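Local coordinates for protein 2-oxoglutarate carboxylase small subunit (Hydrogenobacter thermophilus, PDB 7KCT) that forms the biotin carboxylase-type subunit of a two-part carboxylase, with an ATP-grasp domain that holds adenosine-5'-diphosphate in the model, at residues 395-400 with 409-414. Residues are numbered along the deposited sequence; the frame is centred on the assembly and turned at random.
Sequences AKLIVW and DRMRSA
Strand 395-400 and helix 409-414 run roughly antiparallel, their axes 146° apart and 8.2 Å at closest approach, with V399 and M411 nearest in register. This is a β-strand followed directly in sequence by a helix that folds back onto the sheet of the biotin carboxylase C-terminal domain: strand 393-401, hydrogen-bonded to strands 341-351 and 374-378 of an antiparallel sheet, leads through a short turn into helix 404-417. Strand alternation sorts the side chains, L397 and V399 pointing to the helix, I398 to the opposite side against helix 305-312. V399 is the central apolar contact. Its CG2 meets M411 CB at 3.9 Å, while its CB lies 3.8 Å from R410 CG, so the valine abuts the roots of two successive helix side chains that it crosses obliquely. L397 has CG anti to its backbone N, and its CD2 touches both M411 SD and A414 CB, each at 3.8 Å. M411 starts out anti as well, but bends at chi2 and chi3, which turns its thioether past L397 in the opposite direction and sets M411 CE 3.3 Å from L397 O; the M411 side chain also touches C345 of strand 341-351. R410 marks the polar edge. Its extended start and bend at chi3 carry the guanidinium alongside the strand, where NH2 forms a salt bridge with E32 of the second subunit; the same arginine thus ties this helix to the second subunit. R410 NH1 donates to W400 O at 2.9 Å, with an N-H...O angle of 159°, the bond lying in both the guanidinium and carbonyl planes.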
loop_
_atom_site.group_PDB
_atom_site.type_symbol
_atom_site.label_atom_id
_atom_site.label_comp_id
_atom_site.label_asym_id
_atom_site.label_seq_id
_atom_site.Cartn_x
_atom_site.Cartn_y
_atom_site.Cartn_z
ATOM N N ALA A 395 -13.062 4.980 -4.411
ATOM C CA ALA A 395 -11.820 4.464 -3.870
ATOM C C ALA A 395 -11.724 4.957 -2.441
ATOM O O ALA A 395 -12.363 5.946 -2.069
ATOM C CB ALA A 395 -10.615 4.926 -4.683
ATOM N N LYS A 396 -11.007 4.207 -1.632
ATOM C CA LYS A 396 -10.593 4.644 -0.299
ATOM C C LYS A 396 -9.088 4.759 -0.348
ATOM O O LYS A 396 -8.398 3.805 -0.747
ATOM C CB LYS A 396 -11.017 3.673 0.800
ATOM C CG LYS A 396 -12.482 3.296 0.708
ATOM C CD LYS A 396 -12.998 2.501 1.914
ATOM C CE LYS A 396 -12.362 1.121 2.029
ATOM N NZ LYS A 396 -13.303 0.166 2.670
ATOM N N LEU A 397 -8.576 5.929 -0.038
ATOM C CA LEU A 397 -7.145 6.134 0.076
ATOM C C LEU A 397 -6.778 6.094 1.554
ATOM O O LEU A 397 -7.333 6.859 2.339
ATOM C CB LEU A 397 -6.749 7.463 -0.545
ATOM C CG LEU A 397 -5.289 7.833 -0.592
ATOM C CD1 LEU A 397 -4.587 6.738 -1.309
ATOM C CD2 LEU A 397 -5.232 9.204 -1.310
ATOM N N ILE A 398 -5.858 5.211 1.934
ATOM C CA ILE A 398 -5.485 5.022 3.338
ATOM C C ILE A 398 -4.004 5.235 3.483
ATOM O O ILE A 398 -3.229 4.713 2.673
ATOM C CB ILE A 398 -5.856 3.620 3.844
ATOM C CG1 ILE A 398 -7.340 3.396 3.655
ATOM C CG2 ILE A 398 -5.427 3.448 5.329
ATOM C CD1 ILE A 398 -7.653 2.281 2.703
ATOM N N VAL A 399 -3.589 5.998 4.502
ATOM C CA VAL A 399 -2.172 6.172 4.747
ATOM C C VAL A 399 -1.863 5.854 6.196
ATOM O O VAL A 399 -2.745 5.820 7.061
ATOM C CB VAL A 399 -1.605 7.576 4.396
ATOM C CG1 VAL A 399 -1.998 7.955 2.980
ATOM C CG2 VAL A 399 -2.010 8.684 5.433
ATOM N N TRP A 400 -0.588 5.583 6.436
ATOM C CA TRP A 400 -0.077 5.314 7.781
ATOM C C TRP A 400 1.240 6.061 7.962
ATOM O O TRP A 400 2.025 6.165 7.019
ATOM C CB TRP A 400 0.149 3.787 8.046
ATOM C CG TRP A 400 0.779 3.535 9.443
ATOM C CD1 TRP A 400 0.115 3.312 10.606
ATOM C CD2 TRP A 400 2.168 3.513 9.773
ATOM N NE1 TRP A 400 1.011 3.144 11.656
ATOM C CE2 TRP A 400 2.279 3.286 11.159
ATOM C CE3 TRP A 400 3.334 3.639 9.023
ATOM C CZ2 TRP A 400 3.508 3.225 11.805
ATOM C CZ3 TRP A 400 4.532 3.584 9.657
ATOM C CH2 TRP A 400 4.615 3.370 11.039
ATOM N N ASP A 409 0.732 14.894 5.997
ATOM C CA ASP A 409 1.575 15.227 4.845
ATOM C C ASP A 409 1.550 14.099 3.820
ATOM O O ASP A 409 1.395 14.337 2.612
ATOM C CB ASP A 409 3.022 15.478 5.291
ATOM C CG ASP A 409 3.187 16.680 6.241
ATOM O OD1 ASP A 409 2.404 17.654 6.185
ATOM O OD2 ASP A 409 4.145 16.664 7.029
ATOM N N ARG A 410 1.584 12.856 4.303
ATOM C CA ARG A 410 1.557 11.714 3.403
ATOM C C ARG A 410 0.227 11.630 2.667
ATOM O O ARG A 410 0.195 11.310 1.476
ATOM C CB ARG A 410 1.819 10.428 4.195
ATOM C CG ARG A 410 1.702 9.146 3.385
ATOM C CD ARG A 410 2.462 8.051 4.166
ATOM N NE ARG A 410 3.889 8.319 4.033
ATOM C CZ ARG A 410 4.839 7.931 4.873
ATOM N NH1 ARG A 410 4.540 7.282 5.989
ATOM N NH2 ARG A 410 6.095 8.238 4.605
ATOM N N MET A 411 -0.889 11.922 3.349
ATOM C CA MET A 411 -2.195 11.887 2.691
ATOM C C MET A 411 -2.367 13.039 1.696
ATOM O O MET A 411 -2.901 12.844 0.595
ATOM C CB MET A 411 -3.319 11.925 3.747
ATOM C CG MET A 411 -4.712 12.022 3.160
ATOM S SD MET A 411 -5.274 10.566 2.209
ATOM C CE MET A 411 -5.628 9.432 3.528
ATOM N N ARG A 412 -2.025 14.262 2.096
ATOM C CA ARG A 412 -2.029 15.374 1.145
ATOM C C ARG A 412 -1.270 15.011 -0.145
ATOM O O ARG A 412 -1.741 15.258 -1.248
ATOM C CB ARG A 412 -1.386 16.594 1.782
ATOM C CG ARG A 412 -1.430 17.893 0.926
ATOM C CD ARG A 412 -0.407 18.956 1.375
ATOM N NE ARG A 412 0.997 18.484 1.319
ATOM C CZ ARG A 412 1.783 18.313 2.383
ATOM N NH1 ARG A 412 1.325 18.560 3.600
ATOM N NH2 ARG A 412 3.046 17.906 2.251
ATOM N N SER A 413 -0.084 14.437 -0.010
ATOM C CA SER A 413 0.761 14.131 -1.163
ATOM C C SER A 413 0.201 13.001 -2.016
ATOM O O SER A 413 0.402 12.982 -3.234
ATOM C CB SER A 413 2.169 13.752 -0.703
ATOM O OG SER A 413 2.784 14.850 -0.094
ATOM N N ALA A 414 -0.390 11.998 -1.379
ATOM C CA ALA A 414 -1.054 10.932 -2.113
ATOM C C ALA A 414 -2.234 11.491 -2.899
ATOM O O ALA A 414 -2.357 11.252 -4.106
ATOM C CB ALA A 414 -1.503 9.835 -1.146
#